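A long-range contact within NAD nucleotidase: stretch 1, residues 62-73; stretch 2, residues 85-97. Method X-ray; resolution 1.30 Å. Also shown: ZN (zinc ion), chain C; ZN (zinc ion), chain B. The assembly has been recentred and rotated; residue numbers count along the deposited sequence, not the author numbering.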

ATOM      1  N   ASN A  62      21.334 -26.794  15.038  1.00 10.11           N
ATOM      2  CA  ASN A  62      20.954 -25.473  14.542  1.00 10.28           C
ATOM      3  C   ASN A  62      19.555 -25.009  14.949  1.00  9.17           C
ATOM      4  O   ASN A  62      18.746 -24.642  14.100  1.00  8.52           O
ATOM      5  N   PRO A  63      19.270 -24.989  16.263  1.00  8.32           N
ATOM      6  CA  PRO A  63      17.943 -24.538  16.690  1.00  6.79           C
ATOM      7  C   PRO A  63      17.760 -23.029  16.515  1.00  8.13           C
ATOM      8  O   PRO A  63      18.690 -22.243  16.707  1.00  9.49           O
ATOM      9  N   LEU A  64      16.540 -22.648  16.145  1.00  6.72           N
ATOM     10  CA  LEU A  64      16.140 -21.245  16.031  1.00  6.14           C
ATOM     11  C   LEU A  64      14.848 -21.100  16.828  1.00  6.82           C
ATOM     12  O   LEU A  64      13.818 -21.670  16.448  1.00  5.98           O
ATOM     13  N   VAL A  65      14.903 -20.347  17.925  1.00  5.30           N
ATOM     14  CA  VAL A  65      13.830 -20.332  18.909  1.00  5.41           C
ATOM     15  C   VAL A  65      13.082 -19.008  18.827  1.00  5.73           C
ATOM     16  O   VAL A  65      13.671 -17.950  19.040  1.00  6.09           O
ATOM     17  N   LEU A  66      11.788 -19.072  18.503  1.00  5.35           N
ATOM     18  CA  LEU A  66      11.031 -17.882  18.090  1.00  5.59           C
ATOM     19  C   LEU A  66       9.723 -17.686  18.845  1.00  5.02           C
ATOM     20  O   LEU A  66       9.041 -18.656  19.216  1.00  5.29           O
ATOM     21  N   HIS A  67       9.365 -16.416  19.034  1.00  4.52           N
ATOM     22  CA  HIS A  67       8.078 -16.035  19.618  1.00  4.29           C
ATOM     23  C   HIS A  67       7.364 -15.087  18.645  1.00  3.76           C
ATOM     24  O   HIS A  67       7.874 -14.003  18.339  1.00  4.10           O
ATOM     25  N   ALA A  68       6.220 -15.505  18.108  1.00  4.11           N
ATOM     26  CA  ALA A  68       5.549 -14.731  17.061  1.00  4.76           C
ATOM     27  C   ALA A  68       4.553 -13.650  17.528  1.00  4.79           C
ATOM     28  O   ALA A  68       3.666 -13.260  16.753  1.00  5.52           O
ATOM     29  N   GLY A  69       4.700 -13.161  18.763  1.00  4.82           N
ATOM     30  CA  GLY A  69       3.959 -11.986  19.212  1.00  4.92           C
ATOM     31  C   GLY A  69       2.767 -12.222  20.126  1.00  4.98           C
ATOM     32  O   GLY A  69       2.362 -13.366  20.383  1.00  5.16           O
ATOM     33  N   ASP A  70       2.223 -11.123  20.656  1.00  5.76           N
ATOM     34  CA  ASP A  70       1.216 -11.148  21.729  1.00  5.63           C
ATOM     35  C   ASP A  70       1.716 -11.955  22.937  1.00  4.44           C
ATOM     36  O   ASP A  70       1.081 -12.923  23.407  1.00  4.94           O
ATOM     37  N   ALA A  71       2.868 -11.531  23.433  1.00  5.86           N
ATOM     38  CA  ALA A  71       3.372 -11.984  24.709  1.00  6.09           C
ATOM     39  C   ALA A  71       2.461 -11.501  25.830  1.00  5.80           C
ATOM     40  O   ALA A  71       2.245 -12.227  26.798  1.00  6.77           O
ATOM     41  N   ILE A  72       1.931 -10.283  25.699  1.00  6.39           N
ATOM     42  CA  ILE A  72       1.228  -9.639  26.816  1.00  7.19           C
ATOM     43  C   ILE A  72      -0.275  -9.476  26.638  1.00  7.25           C
ATOM     44  O   ILE A  72      -0.776  -9.414  25.509  1.00  6.96           O
ATOM     45  N   THR A  73      -0.958  -9.411  27.787  1.00  6.59           N
ATOM     46  CA  THR A  73      -2.398  -9.173  27.970  1.00  7.47           C
ATOM     47  C   THR A  73      -3.184 -10.463  27.886  1.00  7.65           C
ATOM     48  O   THR A  73      -2.988 -11.269  26.972  1.00  7.72           O
ATOM     49  N   ALA A  85       6.544  -9.785  34.385  1.00  7.36           N
ATOM     50  CA  ALA A  85       6.463 -11.231  34.574  1.00  7.88           C
ATOM     51  C   ALA A  85       6.658 -11.958  33.244  1.00  7.21           C
ATOM     52  O   ALA A  85       7.377 -12.959  33.168  1.00  7.18           O
ATOM     53  N   ASP A  86       6.040 -11.427  32.193  1.00  7.33           N
ATOM     54  CA  ASP A  86       6.191 -11.990  30.856  1.00  6.37           C
ATOM     55  C   ASP A  86       7.631 -11.869  30.390  1.00  6.84           C
ATOM     56  O   ASP A  86       8.197 -12.824  29.856  1.00  6.53           O
ATOM     57  N   ALA A  87       8.245 -10.706  30.594  1.00  7.26           N
ATOM     58  CA  ALA A  87       9.645 -10.533  30.222  1.00  8.34           C
ATOM     59  C   ALA A  87      10.540 -11.534  30.943  1.00  8.14           C
ATOM     60  O   ALA A  87      11.463 -12.096  30.342  1.00  8.71           O
ATOM     61  N   ALA A  88      10.264 -11.767  32.225  1.00  7.99           N
ATOM     62  CA  ALA A  88      11.083 -12.663  33.027  1.00  7.95           C
ATOM     63  C   ALA A  88      11.056 -14.099  32.496  1.00  7.19           C
ATOM     64  O   ALA A  88      12.100 -14.752  32.360  1.00  7.29           O
ATOM     65  N   VAL A  89       9.864 -14.604  32.210  1.00  6.31           N
ATOM     66  CA  VAL A  89       9.768 -15.985  31.729  1.00  7.28           C
ATOM     67  C   VAL A  89      10.270 -16.128  30.287  1.00  6.92           C
ATOM     68  O   VAL A  89      10.865 -17.152  29.927  1.00  7.22           O
ATOM     69  N   MET A  90      10.068 -15.097  29.474  1.00  6.60           N
ATOM     70  CA  MET A  90      10.620 -15.087  28.116  1.00  6.43           C
ATOM     71  C   MET A  90      12.143 -15.093  28.144  1.00  6.87           C
ATOM     72  O   MET A  90      12.785 -15.853  27.412  1.00  8.16           O
ATOM     73  N   ASN A  91      12.730 -14.260  29.005  1.00  7.13           N
ATOM     74  CA  ASN A  91      14.178 -14.236  29.156  1.00  7.79           C
ATOM     75  C   ASN A  91      14.698 -15.619  29.540  1.00  8.14           C
ATOM     76  O   ASN A  91      15.726 -16.069  29.027  1.00  9.65           O
ATOM     77  N   ALA A  92      13.977 -16.294  30.434  1.00  8.50           N
ATOM     78  CA  ALA A  92      14.377 -17.617  30.912  1.00  8.42           C
ATOM     79  C   ALA A  92      14.316 -18.687  29.824  1.00  9.54           C
ATOM     80  O   ALA A  92      14.956 -19.736  29.939  1.00 12.05           O
ATOM     81  N   GLY A  93      13.539 -18.429  28.772  1.00  8.14           N
ATOM     82  CA  GLY A  93      13.464 -19.327  27.637  1.00  7.77           C
ATOM     83  C   GLY A  93      14.529 -19.097  26.579  1.00  8.54           C
ATOM     84  O   GLY A  93      14.657 -19.895  25.649  1.00  8.76           O
ATOM     85  N   ASN A  94      15.283 -18.004  26.701  1.00  8.36           N
ATOM     86  CA  ASN A  94      16.364 -17.715  25.758  1.00  9.99           C
ATOM     87  C   ASN A  94      15.939 -17.820  24.292  1.00  8.20           C
ATOM     88  O   ASN A  94      16.627 -18.421  23.462  1.00  9.28           O
ATOM     89  N   PHE A  95      14.792 -17.227  23.981  1.00  7.27           N
ATOM     90  CA  PHE A  95      14.371 -17.068  22.592  1.00  7.49           C
ATOM     91  C   PHE A  95      15.422 -16.298  21.789  1.00  6.86           C
ATOM     92  O   PHE A  95      16.062 -15.384  22.315  1.00  7.54           O
ATOM     93  N   HIS A  96      15.585 -16.642  20.519  1.00  5.82           N
ATOM     94  CA  HIS A  96      16.450 -15.854  19.644  1.00  6.47           C
ATOM     95  C   HIS A  96      15.791 -14.560  19.164  1.00  6.76           C
ATOM     96  O   HIS A  96      16.459 -13.531  19.024  1.00  6.89           O
ATOM     97  N   TYR A  97      14.489 -14.624  18.872  1.00  5.56           N
ATOM     98  CA  TYR A  97      13.751 -13.463  18.360  1.00  5.59           C
ATOM     99  C   TYR A  97      12.302 -13.455  18.799  1.00  6.08           C
ATOM    100  O   TYR A  97      11.685 -14.513  18.944  1.00  5.07           O
TER

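The two stretches meet as a parallel pairing of the strand at 63-67 with the segment that follows the helix of stretch 2, and 615 Å² of surface is buried between them. Three backbone hydrogen bonds set the register. Val65 O accepts twice: from His96 N at 2.7 Å and, weakly, from Tyr97 N at 3.4 Å. On the other side of the Leu66-Tyr97 bridge stretch 1 is the donor: His67 N donates to Tyr97 O at 3.0 Å. The same carbonyl also receives a CA-H...O contact, with Leu66 CA 3.5 Å from Tyr97 O.

Leu66 and Tyr97 place their side chains on the same face of the sheet. Leu66 (chi1 m, chi2 t) and Leu64 (chi1 t, chi2 p) both reach the edge of the Tyr97 ring, Leu66 CD2 lying 3.8 Å from Tyr97 CD2 and Leu64 CD1 3.9 Å from Tyr97 CE2. The phenol is held in the m rotamer, and its OH finds a hydrogen-bond partner elsewhere in the structure. His96, also m, points toward stretch 1 and brings its ring against the strand, with His96 CD2 3.6 Å from Leu64 CA; His96 NE2 lies 3.3 Å from Pro63 O.

Val65 (t) packs its CG1 3.7 Å from Phe95 CD2. Although the CA-to-CB bond of Phe95 runs sideways, its m rotamer brings the ring nearer the strand, and Leu66 O sits at the ring edge, 3.6 Å from Phe95 CE2. His67 (t) points toward stretch 2 and directs its ring edge at the Phe95 face, with centroids 5.7 Å apart and planes at 63°. Met90 CE covers one face of the imidazole, 4.0 Å from His67 CD2. Both imidazole nitrogens are satisfied: His67 ND1 accepts from Gly69 N at 3.1 Å, while NE2 is bonded elsewhere in the structure.

Farther along, the helix supplies Met90 (m, t, p) and Asp86 (m), both pointing toward stretch 1. Met90 SD rests 3.6 Å from Ala71 CB. Asp86 OD2 approaches Ile72 CG2 at 3.7 Å, and Asp86 OD1 comes within 3.5 Å of Ala71 O, but these two oxygens are both acceptors and form no hydrogen bond. The carboxylate is instead satisfied through both oxygens elsewhere in the structure.

Asp70 takes no part in the packing. Asp70 OD2 bridges the two zinc ions, 2.1 Å from the chain B ZN and 2.4 Å from the chain C ZN. Water 1 completes a second bridge, its O lying 2.0 Å from the chain B ZN and 2.1 Å from the chain C ZN.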

ATOM      1  CB  ASN A  62      21.126 -25.413  13.022  1.00 12.10           C
ATOM      2  CG  ASN A  62      22.545 -25.726  12.594  1.00 12.94           C
ATOM      3  OD1 ASN A  62      23.497 -25.425  13.318  1.00 13.87           O
ATOM      4  ND2 ASN A  62      22.696 -26.339  11.424  1.00 13.10           N
ATOM      5  CB  PRO A  63      17.903 -24.922  18.178  1.00  8.36           C
ATOM      6  CG  PRO A  63      19.330 -24.927  18.606  1.00 10.48           C
ATOM      7  CD  PRO A  63      20.129 -25.370  17.402  1.00 10.06           C
ATOM      8  CB  LEU A  64      15.918 -20.895  14.561  1.00  5.85           C
ATOM      9  CG  LEU A  64      15.390 -19.497  14.242  1.00  6.79           C
ATOM     10  CD1 LEU A  64      16.405 -18.440  14.677  1.00  7.32           C
ATOM     11  CD2 LEU A  64      15.062 -19.353  12.766  1.00  7.66           C
ATOM     12  CB  VAL A  65      14.392 -20.594  20.319  1.00  6.42           C
ATOM     13  CG1 VAL A  65      13.275 -20.663  21.341  1.00  8.01           C
ATOM     14  CG2 VAL A  65      15.198 -21.894  20.325  1.00  8.37           C
ATOM     15  CB  LEU A  66      10.699 -17.971  16.599  1.00  5.67           C
ATOM     16  CG  LEU A  66      11.862 -18.243  15.644  1.00  6.76           C
ATOM     17  CD1 LEU A  66      11.322 -18.511  14.241  1.00  7.31           C
ATOM     18  CD2 LEU A  66      12.872 -17.104  15.637  1.00  6.56           C
ATOM     19  CB  HIS A  67       8.292 -15.354  20.966  1.00  5.40           C
ATOM     20  CG  HIS A  67       7.032 -15.153  21.752  1.00  5.40           C
ATOM     21  ND1 HIS A  67       5.910 -14.524  21.245  1.00  3.99           N
ATOM     22  CD2 HIS A  67       6.729 -15.499  23.024  1.00  5.32           C
ATOM     23  CE1 HIS A  67       4.966 -14.511  22.173  1.00  4.20           C
ATOM     24  NE2 HIS A  67       5.442 -15.083  23.266  1.00  5.80           N
ATOM     25  CB  ALA A  68       4.889 -15.664  16.046  1.00  5.01           C
ATOM     26  CB  ASP A  70      -0.127 -11.697  21.257  1.00  7.44           C
ATOM     27  CG  ASP A  70      -0.975 -10.680  20.496  1.00  4.56           C
ATOM     28  OD1 ASP A  70      -0.584  -9.496  20.349  1.00  5.11           O
ATOM     29  OD2 ASP A  70      -2.061 -11.106  20.049  1.00  4.62           O
ATOM     30  CB  ALA A  71       4.782 -11.467  24.917  1.00  6.47           C
ATOM     31  CB  ILE A  72       1.849  -8.261  27.171  1.00  7.48           C
ATOM     32  CG1 ILE A  72       1.829  -7.306  25.969  1.00  8.28           C
ATOM     33  CG2 ILE A  72       3.251  -8.446  27.735  1.00  7.75           C
ATOM     34  CD1 ILE A  72       2.109  -5.862  26.373  1.00  9.45           C
ATOM     35  CB  THR A  73      -3.031  -8.083  27.046  1.00  7.15           C
ATOM     36  OG1 THR A  73      -3.319  -8.624  25.748  1.00  7.45           O
ATOM     37  CG2 THR A  73      -2.145  -6.854  26.939  1.00  8.14           C
ATOM     38  CB  ALA A  85       5.137 -11.613  35.202  1.00  9.07           C
ATOM     39  CB  ASP A  86       5.232 -11.317  29.878  1.00  7.04           C
ATOM     40  CG  ASP A  86       3.794 -11.677  30.156  1.00  7.21           C
ATOM     41  OD1 ASP A  86       3.455 -12.868  29.995  1.00  8.21           O
ATOM     42  OD2 ASP A  86       3.009 -10.788  30.547  1.00  7.62           O
ATOM     43  CB  ALA A  87      10.111  -9.090  30.476  1.00  8.19           C
ATOM     44  CB  ALA A  88      10.640 -12.616  34.492  1.00  9.82           C
ATOM     45  CB  VAL A  89       8.367 -16.613  31.938  1.00  6.81           C
ATOM     46  CG1 VAL A  89       7.995 -16.626  33.440  1.00  8.82           C
ATOM     47  CG2 VAL A  89       7.304 -15.890  31.123  1.00  7.99           C
ATOM     48  CB  MET A  90      10.106 -13.871  27.341  1.00  6.77           C
ATOM     49  CG  MET A  90       8.627 -13.957  27.000  1.00  6.87           C
ATOM     50  SD  MET A  90       7.912 -12.402  26.419  1.00  9.18           S
ATOM     51  CE  MET A  90       8.508 -12.330  24.722  1.00  9.23           C
ATOM     52  CB  ASN A  91      14.589 -13.208  30.208  1.00  7.22           C
ATOM     53  CG  ASN A  91      14.463 -11.779  29.710  1.00  8.93           C
ATOM     54  OD1 ASN A  91      14.329 -11.532  28.508  1.00  8.93           O
ATOM     55  ND2 ASN A  91      14.527 -10.827  30.631  1.00 10.28           N
ATOM     56  CB  ALA A  92      13.535 -18.030  32.117  1.00 10.23           C
ATOM     57  CB  ASN A  94      17.577 -18.607  26.043  1.00 11.33           C
ATOM     58  CG  ASN A  94      18.227 -18.285  27.370  1.00 13.77           C
ATOM     59  OD1 ASN A  94      18.174 -19.078  28.312  1.00 17.42           O
ATOM     60  ND2 ASN A  94      18.832 -17.110  27.458  1.00 14.67           N
ATOM     61  CB  PHE A  95      13.053 -16.296  22.547  1.00  6.43           C
ATOM     62  CG  PHE A  95      11.886 -17.068  23.082  1.00  6.77           C
ATOM     63  CD1 PHE A  95      11.581 -17.075  24.439  1.00  7.98           C
ATOM     64  CD2 PHE A  95      11.091 -17.789  22.224  1.00  7.02           C
ATOM     65  CE1 PHE A  95      10.501 -17.803  24.918  1.00  7.95           C
ATOM     66  CE2 PHE A  95      10.012 -18.517  22.701  1.00  6.99           C
ATOM     67  CZ  PHE A  95       9.722 -18.521  24.048  1.00  7.32           C
ATOM     68  CB  HIS A  96      16.873 -16.664  18.420  1.00  8.02           C
ATOM     69  CG  HIS A  96      17.716 -17.856  18.740  1.00  8.62           C
ATOM     70  ND1 HIS A  96      19.003 -17.769  19.225  1.00 14.79           N
ATOM     71  CD2 HIS A  96      17.448 -19.176  18.622  1.00  6.07           C
ATOM     72  CE1 HIS A  96      19.484 -18.990  19.404  1.00  9.68           C
ATOM     73  NE2 HIS A  96      18.564 -19.859  19.031  1.00 11.47           N
ATOM     74  CB  TYR A  97      13.783 -13.403  16.823  1.00  6.14           C
ATOM     75  CG  TYR A  97      15.181 -13.434  16.232  1.00  6.56           C
ATOM     76  CD1 TYR A  97      15.960 -12.285  16.176  1.00  7.58           C
ATOM     77  CD2 TYR A  97      15.724 -14.613  15.726  1.00  6.57           C
ATOM     78  CE1 TYR A  97      17.240 -12.314  15.652  1.00  7.58           C
ATOM     79  CE2 TYR A  97      17.004 -14.645  15.199  1.00  7.27           C
ATOM     80  CZ  TYR A  97      17.751 -13.499  15.158  1.00  8.18           C
ATOM     81  OH  TYR A  97      19.017 -13.551  14.627  1.00  8.87           O
TER
HETATM   82 ZN    ZN C1599      -3.235 -13.167  20.203  1.00  4.77          ZN
HETATM   83 ZN    ZN B1598      -2.643 -10.893  17.987  1.00  5.13          ZN
HETATM   84  O   HOH W   1      -4.093 -12.112  18.650  1.00  5.46           O